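Long-range contacts in conserved protein (Mycobacterium tuberculosis, PDB 1RFE), which is of unknown cellular function but binds coenzyme F420 and probably acts as an oxidoreductase: residues Asp78-Leu83 / Trp144-Leu149; Trp42-Asp47 / Val106-Arg111; Ala28-Asp33 / Asp67-Phe72. All coordinates share one frame; numbering follows the deposited sequence.

Interaction 1. Residues Asp78-Leu83 / Trp144-Leu149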
loop_
_atom_site.group_PDB
_atom_site.type_symbol
_atom_site.label_atom_id
_atom_site.label_comp_id
_atom_site.label_asym_id
_atom_site.label_seq_id
_atom_site.Cartn_x
_atom_site.Cartn_y
_atom_site.Cartn_z
ATOM N N ASP A 78 -14.021 -4.974 -11.018
ATOM C CA ASP A 78 -13.909 -5.674 -12.314
ATOM C C ASP A 78 -14.716 -5.008 -13.460
ATOM O O ASP A 78 -14.526 -5.348 -14.629
ATOM C CB ASP A 78 -14.347 -7.150 -12.178
ATOM C CG ASP A 78 -13.591 -7.898 -11.102
ATOM O OD1 ASP A 78 -12.320 -7.836 -11.138
ATOM O OD2 ASP A 78 -14.180 -8.560 -10.179
ATOM N N THR A 79 -15.604 -4.071 -13.128
ATOM C CA THR A 79 -16.393 -3.384 -14.141
ATOM C C THR A 79 -16.259 -1.918 -13.995
ATOM O O THR A 79 -15.851 -1.408 -12.928
ATOM C CB THR A 79 -17.880 -3.762 -14.049
ATOM O OG1 THR A 79 -18.411 -3.399 -12.772
ATOM C CG2 THR A 79 -18.059 -5.270 -14.102
ATOM N N TYR A 80 -16.606 -1.207 -15.058
ATOM C CA TYR A 80 -16.473 0.230 -15.019
ATOM C C TYR A 80 -17.236 0.793 -13.847
ATOM O O TYR A 80 -16.765 1.714 -13.187
ATOM C CB TYR A 80 -16.904 0.899 -16.332
ATOM C CG TYR A 80 -16.828 2.403 -16.246
ATOM C CD1 TYR A 80 -15.611 3.080 -16.428
ATOM C CD2 TYR A 80 -17.950 3.144 -15.950
ATOM C CE1 TYR A 80 -15.531 4.479 -16.336
ATOM C CE2 TYR A 80 -17.894 4.546 -15.852
ATOM C CZ TYR A 80 -16.685 5.206 -16.047
ATOM O OH TYR A 80 -16.651 6.583 -15.922
ATOM N N ASP A 81 -18.404 0.236 -13.550
ATOM C CA ASP A 81 -19.258 0.824 -12.533
ATOM C C ASP A 81 -18.756 0.526 -11.117
ATOM O O ASP A 81 -19.189 1.168 -10.201
ATOM C CB ASP A 81 -20.734 0.396 -12.676
ATOM C CG ASP A 81 -20.971 -1.077 -12.360
ATOM O OD1 ASP A 81 -20.496 -1.985 -13.097
ATOM O OD2 ASP A 81 -21.665 -1.433 -11.398
ATOM N N THR A 82 -17.896 -0.469 -10.949
ATOM C CA THR A 82 -17.342 -0.834 -9.632
ATOM C C THR A 82 -15.858 -0.472 -9.415
ATOM O O THR A 82 -15.283 -0.833 -8.345
ATOM C CB THR A 82 -17.510 -2.359 -9.352
ATOM O OG1 THR A 82 -16.955 -3.150 -10.419
ATOM C CG2 THR A 82 -18.997 -2.777 -9.260
ATOM N N LEU A 83 -15.222 0.228 -10.367
ATOM C CA LEU A 83 -13.811 0.584 -10.180
ATOM C C LEU A 83 -13.708 1.446 -8.944
ATOM O O LEU A 83 -14.484 2.373 -8.768
ATOM C CB LEU A 83 -13.169 1.359 -11.351
ATOM C CG LEU A 83 -13.373 0.819 -12.748
ATOM C CD1 LEU A 83 -12.908 1.829 -13.830
ATOM C CD2 LEU A 83 -12.726 -0.575 -12.928
ATOM N N TRP A 144 -11.171 7.197 -5.751
ATOM C CA TRP A 144 -12.314 7.014 -6.598
ATOM C C TRP A 144 -13.145 5.777 -6.211
ATOM O O TRP A 144 -12.642 4.755 -5.756
ATOM C CB TRP A 144 -11.911 6.974 -8.055
ATOM C CG TRP A 144 -11.028 5.805 -8.433
ATOM C CD1 TRP A 144 -11.420 4.651 -9.003
ATOM C CD2 TRP A 144 -9.593 5.728 -8.307
ATOM N NE1 TRP A 144 -10.334 3.825 -9.208
ATOM C CE2 TRP A 144 -9.200 4.467 -8.778
ATOM C CE3 TRP A 144 -8.613 6.580 -7.787
ATOM C CZ2 TRP A 144 -7.842 4.051 -8.801
ATOM C CZ3 TRP A 144 -7.280 6.163 -7.791
ATOM C CH2 TRP A 144 -6.915 4.909 -8.289
ATOM N N ASP A 145 -14.440 5.917 -6.384
ATOM C CA ASP A 145 -15.374 4.791 -6.223
ATOM C C ASP A 145 -16.505 4.995 -7.197
ATOM O O ASP A 145 -17.386 5.835 -6.981
ATOM C CB ASP A 145 -15.908 4.691 -4.802
ATOM C CG ASP A 145 -16.708 3.408 -4.577
ATOM O OD1 ASP A 145 -16.950 2.672 -5.559
ATOM O OD2 ASP A 145 -17.093 3.033 -3.463
ATOM N N HIS A 146 -16.478 4.208 -8.266
ATOM C CA HIS A 146 -17.415 4.399 -9.353
ATOM C C HIS A 146 -18.830 3.985 -8.972
ATOM O O HIS A 146 -19.766 4.347 -9.662
ATOM C CB HIS A 146 -16.932 3.707 -10.618
ATOM C CG HIS A 146 -15.851 4.467 -11.330
ATOM N ND1 HIS A 146 -15.500 4.209 -12.631
ATOM C CD2 HIS A 146 -15.018 5.444 -10.903
ATOM C CE1 HIS A 146 -14.530 5.034 -12.991
ATOM N NE2 HIS A 146 -14.221 5.789 -11.960
ATOM N N ARG A 147 -18.990 3.230 -7.879
ATOM C CA ARG A 147 -20.335 2.987 -7.322
ATOM C C ARG A 147 -21.114 4.263 -6.981
ATOM O O ARG A 147 -22.357 4.269 -6.936
ATOM C CB ARG A 147 -20.272 2.123 -6.068
ATOM C CG ARG A 147 -20.517 0.663 -6.328
ATOM C CD ARG A 147 -19.293 -0.188 -6.192
ATOM N NE ARG A 147 -18.998 -0.403 -4.791
ATOM C CZ ARG A 147 -18.208 -1.347 -4.312
ATOM N NH1 ARG A 147 -17.566 -2.195 -5.129
ATOM N NH2 ARG A 147 -18.048 -1.426 -2.978
ATOM N N LYS A 148 -20.411 5.350 -6.731
ATOM C CA LYS A 148 -21.095 6.593 -6.366
ATOM C C LYS A 148 -21.749 7.335 -7.553
ATOM O O LYS A 148 -22.402 8.348 -7.380
ATOM C CB LYS A 148 -20.136 7.485 -5.593
ATOM C CG LYS A 148 -19.636 6.839 -4.265
ATOM C CD LYS A 148 -18.413 7.606 -3.756
ATOM C CE LYS A 148 -18.053 7.254 -2.316
ATOM N NZ LYS A 148 -17.511 8.482 -1.693
ATOM N N LEU A 149 -21.567 6.809 -8.752
ATOM C CA LEU A 149 -22.240 7.297 -9.964
ATOM C C LEU A 149 -23.670 6.808 -10.131
ATOM O O LEU A 149 -24.458 7.442 -10.846
ATOM C CB LEU A 149 -21.472 6.855 -11.207
ATOM C CG LEU A 149 -20.348 7.736 -11.770
ATOM C CD1 LEU A 149 -20.026 8.934 -10.891
ATOM C CD2 LEU A 149 -19.115 6.923 -12.110
#
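Leu-83 and His-146 join the two backbones where strand 140-145 gives way to the 3-10 turn 146-149: the His-146 N-H meets Leu-83 O at 2.8 Å, almost straight in line with the carbonyl (C=O...N 172°), while Asp-81 and His-146 bring their CA atoms to 5.1 Å. The contact ties the loop between strands 69-76 and 84-95 to the end of strand 140-145. The imidazole of His-146 points toward the loop and carries much of the contact. Its CG lies anti to the carbonyl carbon (chi1 -78°), and the ring reaches back to the loop, where ND1 donates to Tyr-80 O at 2.9 Å. This bond is somewhat bent, although the oxygen lies close to the imidazole plane. The phenol ring of the same tyrosine takes the imidazole edge on its face in a T-shaped pair, with planes at 62° and ND1 3.6 Å above the middle of the phenol. Leu-83 works from a different direction, lying alongside the histidine and pointing the same way. Its CB sits over one imidazole face, a CH-pi contact 4.1 Å from the centroid, and Leu-83 CD1 comes to 3.7 Å from His-146 CE1. Farther along, the bent chain of Arg-147 passes Thr-82, CD to CG2 at 4.0 Å. The start of the turn is shaped by Asp-145, whose OD1 accepts from Arg-147 N to form an Asx turn. Outside the pair, Asp-81 OD2 bonds His-153 ND1, and Lys-148 forms a salt bridge with Glu-14. One buried histidine thus receives an acceptor at its edge, an alkyl group over a face and an aromatic face against ND1. Together these probably limit the ring's rotation, and ND1 carries the proton given to Tyr-80 O.

Interaction 2. Residues Trp42-Asp47 / Val106-Arg111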
loop_
_atom_site.group_PDB
_atom_site.type_symbol
_atom_site.label_atom_id
_atom_site.label_comp_id
_atom_site.label_asym_id
_atom_site.label_seq_id
_atom_site.Cartn_x
_atom_site.Cartn_y
_atom_site.Cartn_z
ATOM N N TRP A 42 2.569 -6.660 -0.631
ATOM C CA TRP A 42 1.759 -6.760 0.576
ATOM C C TRP A 42 2.243 -5.736 1.568
ATOM O O TRP A 42 3.334 -5.201 1.439
ATOM C CB TRP A 42 1.853 -8.115 1.214
ATOM C CG TRP A 42 1.147 -9.187 0.451
ATOM C CD1 TRP A 42 0.383 -9.048 -0.669
ATOM C CD2 TRP A 42 1.128 -10.571 0.776
ATOM N NE1 TRP A 42 -0.105 -10.274 -1.068
ATOM C CE2 TRP A 42 0.331 -11.224 -0.187
ATOM C CE3 TRP A 42 1.684 -11.332 1.810
ATOM C CZ2 TRP A 42 0.101 -12.612 -0.164
ATOM C CZ3 TRP A 42 1.448 -12.732 1.838
ATOM C CH2 TRP A 42 0.678 -13.340 0.860
ATOM N N TYR A 43 1.419 -5.442 2.555
ATOM C CA TYR A 43 1.764 -4.357 3.454
ATOM C C TYR A 43 1.200 -4.483 4.824
ATOM O O TYR A 43 0.245 -5.280 5.093
ATOM C CB TYR A 43 1.416 -2.996 2.821
ATOM C CG TYR A 43 -0.023 -2.801 2.492
ATOM C CD1 TYR A 43 -0.897 -2.188 3.402
ATOM C CD2 TYR A 43 -0.530 -3.224 1.268
ATOM C CE1 TYR A 43 -2.263 -2.004 3.070
ATOM C CE2 TYR A 43 -1.895 -3.020 0.941
ATOM C CZ TYR A 43 -2.741 -2.416 1.839
ATOM O OH TYR A 43 -4.074 -2.245 1.493
ATOM N N ALA A 44 1.809 -3.688 5.697
ATOM C CA ALA A 44 1.321 -3.458 7.038
ATOM C C ALA A 44 0.547 -2.159 7.133
ATOM O O ALA A 44 0.728 -1.237 6.308
ATOM C CB ALA A 44 2.467 -3.474 8.057
ATOM N N VAL A 45 -0.328 -2.099 8.137
ATOM C CA VAL A 45 -1.064 -0.880 8.483
ATOM C C VAL A 45 -0.913 -0.584 9.971
ATOM O O VAL A 45 -1.314 -1.400 10.824
ATOM C CB VAL A 45 -2.585 -0.959 8.132
ATOM C CG1 VAL A 45 -3.217 0.388 8.299
ATOM C CG2 VAL A 45 -2.828 -1.458 6.657
ATOM N N ILE A 46 -0.346 0.562 10.300
ATOM C CA ILE A 46 -0.069 0.924 11.689
ATOM C C ILE A 46 -0.461 2.386 11.955
ATOM O O ILE A 46 0.044 3.284 11.303
ATOM C CB ILE A 46 1.411 0.757 11.971
ATOM C CG1 ILE A 46 1.842 -0.697 11.712
ATOM C CG2 ILE A 46 1.738 1.220 13.408
ATOM C CD1 ILE A 46 3.281 -0.849 11.578
ATOM N N ASP A 47 -1.390 2.597 12.899
ATOM C CA ASP A 47 -1.885 3.939 13.242
ATOM C C ASP A 47 -2.331 4.723 12.008
ATOM O O ASP A 47 -1.997 5.909 11.849
ATOM C CB ASP A 47 -0.806 4.758 14.002
ATOM C CG ASP A 47 -0.436 4.138 15.339
ATOM O OD1 ASP A 47 -1.365 3.601 16.013
ATOM O OD2 ASP A 47 0.756 4.128 15.785
ATOM N N VAL A 106 4.111 -7.927 12.850
ATOM C CA VAL A 106 2.875 -8.373 13.446
ATOM C C VAL A 106 1.668 -8.012 12.603
ATOM O O VAL A 106 0.699 -8.777 12.551
ATOM C CB VAL A 106 2.786 -7.880 14.911
ATOM C CG1 VAL A 106 1.370 -7.900 15.475
ATOM C CG2 VAL A 106 3.749 -8.744 15.803
ATOM N N SER A 107 1.695 -6.833 11.975
ATOM C CA SER A 107 0.589 -6.376 11.174
ATOM C C SER A 107 0.496 -7.211 9.905
ATOM O O SER A 107 -0.604 -7.585 9.501
ATOM C CB SER A 107 0.622 -4.842 10.904
ATOM O OG SER A 107 -0.210 -4.512 9.829
ATOM N N VAL A 108 1.634 -7.544 9.302
ATOM C CA VAL A 108 1.676 -8.353 8.134
ATOM C C VAL A 108 1.205 -9.781 8.450
ATOM O O VAL A 108 0.470 -10.381 7.670
ATOM C CB VAL A 108 3.108 -8.427 7.498
ATOM C CG1 VAL A 108 3.193 -9.609 6.519
ATOM C CG2 VAL A 108 3.483 -7.090 6.781
ATOM N N TRP A 109 1.641 -10.291 9.590
ATOM C CA TRP A 109 1.213 -11.573 10.088
ATOM C C TRP A 109 -0.292 -11.641 10.291
ATOM O O TRP A 109 -0.921 -12.575 9.832
ATOM C CB TRP A 109 1.912 -11.916 11.378
ATOM C CG TRP A 109 1.555 -13.250 11.911
ATOM C CD1 TRP A 109 0.497 -13.586 12.723
ATOM C CD2 TRP A 109 2.283 -14.433 11.691
ATOM N NE1 TRP A 109 0.555 -14.927 13.019
ATOM C CE2 TRP A 109 1.640 -15.460 12.377
ATOM C CE3 TRP A 109 3.476 -14.724 10.989
ATOM C CZ2 TRP A 109 2.127 -16.767 12.377
ATOM C CZ3 TRP A 109 3.941 -15.999 10.973
ATOM C CH2 TRP A 109 3.265 -17.016 11.672
ATOM N N GLU A 110 -0.864 -10.641 10.905
ATOM C CA GLU A 110 -2.265 -10.611 11.158
ATOM C C GLU A 110 -3.097 -10.370 9.900
ATOM O O GLU A 110 -4.193 -10.913 9.760
ATOM C CB GLU A 110 -2.559 -9.575 12.218
ATOM C CG GLU A 110 -2.104 -10.072 13.605
ATOM C CD GLU A 110 -2.653 -9.264 14.756
ATOM O OE1 GLU A 110 -2.788 -8.031 14.594
ATOM O OE2 GLU A 110 -2.893 -9.865 15.843
ATOM N N ARG A 111 -2.523 -9.646 8.939
ATOM C CA ARG A 111 -3.212 -9.265 7.762
ATOM C C ARG A 111 -3.247 -10.435 6.755
ATOM O O ARG A 111 -4.199 -10.582 6.005
ATOM C CB ARG A 111 -2.651 -7.980 7.152
ATOM C CG ARG A 111 -3.104 -6.686 7.855
ATOM C CD ARG A 111 -2.334 -5.414 7.430
ATOM N NE ARG A 111 -2.288 -5.368 5.975
ATOM C CZ ARG A 111 -3.314 -5.090 5.165
ATOM N NH1 ARG A 111 -4.496 -4.668 5.605
ATOM N NH2 ARG A 111 -3.150 -5.207 3.865
#
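Arg-111 lays its guanidinium flat against the phenol ring of Tyr-43, the two planes only 20° apart and the centres 4.3 Å from each other. The overlap is offset: NH2 stands 3.4 Å above the ring plane, displaced toward the CE1 and CZ rim, so this cation-pi stack works through one amino group more than through the middle of the cation. A bend in the arginine chain (chi3 49°) sets NE, which donates to Tyr-43 O at 2.7 Å; the oxygen is tilted somewhat from the guanidinium plane. The same tyrosine therefore holds the arginine by its ring and by its carbonyl. Val-45 comes up at about a right angle to the arginine, its CG2 lying over a guanidinium face, 3.8 Å from NH1. One helical turn back, Ser-107 OG receives the N-H of Val-45 at 2.9 Å in a nearly straight bond, and Val-108 CG2 packs against Ala-44 CB at 4.0 Å. The axes of helix segment 106-111 and strand segment 44-46 approach to 7.0 Å, with their N-to-C directions 119° apart. The strand belongs to what is probably the split-barrel sheet of the pyridoxamine 5'-phosphate oxidase family. Arg-111 NH2 also bonds Ser-22 O, and Tyr-43 OH bonds Val-19 O of helix 12-21, whose side chains meet Val-45, while Val-108 leans on Met-127 of helix 122-127.

Interaction 3. Residues Ala28-Asp33 / Asp67-Phe72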
loop_
_atom_site.group_PDB
_atom_site.type_symbol
_atom_site.label_atom_id
_atom_site.label_comp_id
_atom_site.label_asym_id
_atom_site.label_seq_id
_atom_site.Cartn_x
_atom_site.Cartn_y
_atom_site.Cartn_z
ATOM N N ALA A 28 5.769 2.554 -6.397
ATOM C CA ALA A 28 6.774 3.084 -7.309
ATOM C C ALA A 28 7.828 3.834 -6.497
ATOM O O ALA A 28 7.496 4.762 -5.784
ATOM C CB ALA A 28 6.158 4.051 -8.315
ATOM N N THR A 29 9.083 3.485 -6.681
ATOM C CA THR A 29 10.206 4.335 -6.249
ATOM C C THR A 29 10.950 4.853 -7.482
ATOM O O THR A 29 10.664 4.479 -8.651
ATOM C CB THR A 29 11.207 3.533 -5.334
ATOM O OG1 THR A 29 11.714 2.381 -6.038
ATOM C CG2 THR A 29 10.544 2.908 -4.145
ATOM N N ILE A 30 11.914 5.716 -7.259
ATOM C CA ILE A 30 12.559 6.376 -8.359
ATOM C C ILE A 30 13.933 5.737 -8.547
ATOM O O ILE A 30 14.724 5.756 -7.650
ATOM C CB ILE A 30 12.698 7.870 -8.074
ATOM C CG1 ILE A 30 11.319 8.455 -7.932
ATOM C CG2 ILE A 30 13.503 8.591 -9.233
ATOM C CD1 ILE A 30 11.308 9.913 -7.639
ATOM N N GLY A 31 14.168 5.128 -9.706
ATOM C CA GLY A 31 15.458 4.543 -9.977
ATOM C C GLY A 31 16.538 5.589 -10.072
ATOM O O GLY A 31 16.248 6.764 -10.197
ATOM N N PRO A 32 17.794 5.155 -10.057
ATOM C CA PRO A 32 18.924 6.092 -10.110
ATOM C C PRO A 32 19.007 6.960 -11.365
ATOM O O PRO A 32 19.633 8.024 -11.313
ATOM C CB PRO A 32 20.182 5.184 -10.003
ATOM C CG PRO A 32 19.762 3.842 -10.213
ATOM C CD PRO A 32 18.249 3.760 -9.969
ATOM N N ASP A 33 18.401 6.532 -12.462
ATOM C CA ASP A 33 18.329 7.375 -13.698
ATOM C C ASP A 33 16.959 8.029 -13.892
ATOM O O ASP A 33 16.658 8.564 -14.966
ATOM C CB ASP A 33 18.695 6.543 -14.951
ATOM C CG ASP A 33 17.763 5.370 -15.171
ATOM O OD1 ASP A 33 16.894 5.069 -14.302
ATOM O OD2 ASP A 33 17.793 4.676 -16.191
ATOM N N ASP A 67 16.490 8.937 -2.819
ATOM C CA ASP A 67 15.380 9.815 -3.124
ATOM C C ASP A 67 14.088 9.305 -2.427
ATOM O O ASP A 67 13.494 8.335 -2.884
ATOM C CB ASP A 67 15.209 9.900 -4.631
ATOM C CG ASP A 67 14.215 10.957 -5.062
ATOM O OD1 ASP A 67 13.255 11.339 -4.304
ATOM O OD2 ASP A 67 14.295 11.437 -6.222
ATOM N N PRO A 68 13.615 9.985 -1.383
ATOM C CA PRO A 68 12.532 9.447 -0.545
ATOM C C PRO A 68 11.163 9.445 -1.206
ATOM O O PRO A 68 10.243 8.979 -0.586
ATOM C CB PRO A 68 12.475 10.432 0.643
ATOM C CG PRO A 68 13.669 11.300 0.488
ATOM C CD PRO A 68 13.997 11.332 -0.944
ATOM N N ARG A 69 11.030 10.014 -2.397
ATOM C CA ARG A 69 9.742 10.182 -3.051
ATOM C C ARG A 69 9.194 8.811 -3.498
ATOM O O ARG A 69 9.913 7.986 -4.055
ATOM C CB ARG A 69 9.865 11.165 -4.223
ATOM C CG ARG A 69 10.004 12.664 -3.763
ATOM C CD ARG A 69 10.142 13.627 -4.886
ATOM N NE ARG A 69 11.258 13.227 -5.764
ATOM C CZ ARG A 69 11.428 13.632 -7.015
ATOM N NH1 ARG A 69 10.579 14.457 -7.583
ATOM N NH2 ARG A 69 12.463 13.197 -7.706
ATOM N N VAL A 70 7.938 8.572 -3.147
ATOM C CA VAL A 70 7.234 7.335 -3.442
ATOM C C VAL A 70 5.837 7.600 -3.934
ATOM O O VAL A 70 5.224 8.653 -3.616
ATOM C CB VAL A 70 7.024 6.405 -2.212
ATOM C CG1 VAL A 70 8.142 5.571 -2.028
ATOM C CG2 VAL A 70 6.654 7.171 -0.915
ATOM N N SER A 71 5.323 6.644 -4.706
ATOM C CA SER A 71 3.895 6.571 -4.996
ATOM C C SER A 71 3.387 5.189 -4.675
ATOM O O SER A 71 4.130 4.182 -4.807
ATOM C CB SER A 71 3.614 6.862 -6.468
ATOM O OG SER A 71 4.116 8.133 -6.792
ATOM N N PHE A 72 2.128 5.110 -4.256
ATOM C CA PHE A 72 1.558 3.794 -3.914
ATOM C C PHE A 72 0.118 3.797 -4.340
ATOM O O PHE A 72 -0.608 4.731 -4.023
ATOM C CB PHE A 72 1.732 3.523 -2.419
ATOM C CG PHE A 72 1.482 2.098 -2.005
ATOM C CD1 PHE A 72 2.449 1.139 -2.167
ATOM C CD2 PHE A 72 0.271 1.730 -1.432
ATOM C CE1 PHE A 72 2.198 -0.168 -1.773
ATOM C CE2 PHE A 72 0.030 0.448 -1.026
ATOM C CZ PHE A 72 1.003 -0.510 -1.197
HETATM O O HOH W 1 12.113 6.775 -4.800
#
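Ala-28 and Ser-71 face each other as an antiparallel hydrogen-bonded pair, the tight part of a contact that opens toward the end of strand 25-30. This strand and strand 69-76 are neighbours in the main sheet. Ala-28 N reaches Ser-71 O at 2.8 Å and Ser-71 N reaches Ala-28 O at 3.1 Å, both bonds close to straight, and the two CB atoms share one face of the sheet. Between them and the open end, Val-70 CA makes a CA-H...O contact with Ala-28 O, and Val-70 CG1 meets Thr-29 CG2 at 4.2 Å. Thr-29 OG1 itself bonds Asn-63 of helix 59-66, and Val-70 packs on Leu-64 of that helix.

Two residues on, the strands separate. No direct backbone bond joins Ile-30 to Arg-69; a water takes the place, accepting from Ile-30 N at 2.7 Å and donating to the carbonyl oxygens of Asp-67 and Arg-69. Beside it, on the exposed side, Arg-69 clasps Asp-67 side-on: NE and NH2 each meet one carboxylate oxygen through its syn lone pair, the NH2-OD2 bond being 2.9 Å. OD1 also takes the Arg-69 N-H, which makes an Asx turn. Ile-30 CD1, anti across chi2 (180°), rests over a face of the Arg-69 guanidinium, 3.5 Å from Arg-69 NH2 and 3.6 Å from Asp-67 OD2.

The chemistry changes with the spacing. Where the strands run close, peptide groups bond directly; where they splay, water carries the polar link, and an isoleucine methyl lies against a salt bridge whose opposite charges probably offset one another in part.

In the fold
All three contacts reach the same antiparallel sheet and are partly buried, but they lie at different distances from the middle of the chain. The centre of interaction 2 is about 10 Å from the chain centre, that of interaction 1, which joins a loop to a strand end, about 20 Å. Interaction 3 lies between them and is the one made strand to strand. Interactions 2 and 3 hold neighbouring strands, 36-46 and 25-30, and touch where Tyr-43 CD2 meets Phe-72 CZ at 4.0 Å; interaction 1 touches neither. Chemistry follows place: a helix arginine stacked on a tyrosine, paired peptides running into bridging water, and a histidine contacted by loop carbonyl, phenol and leucine.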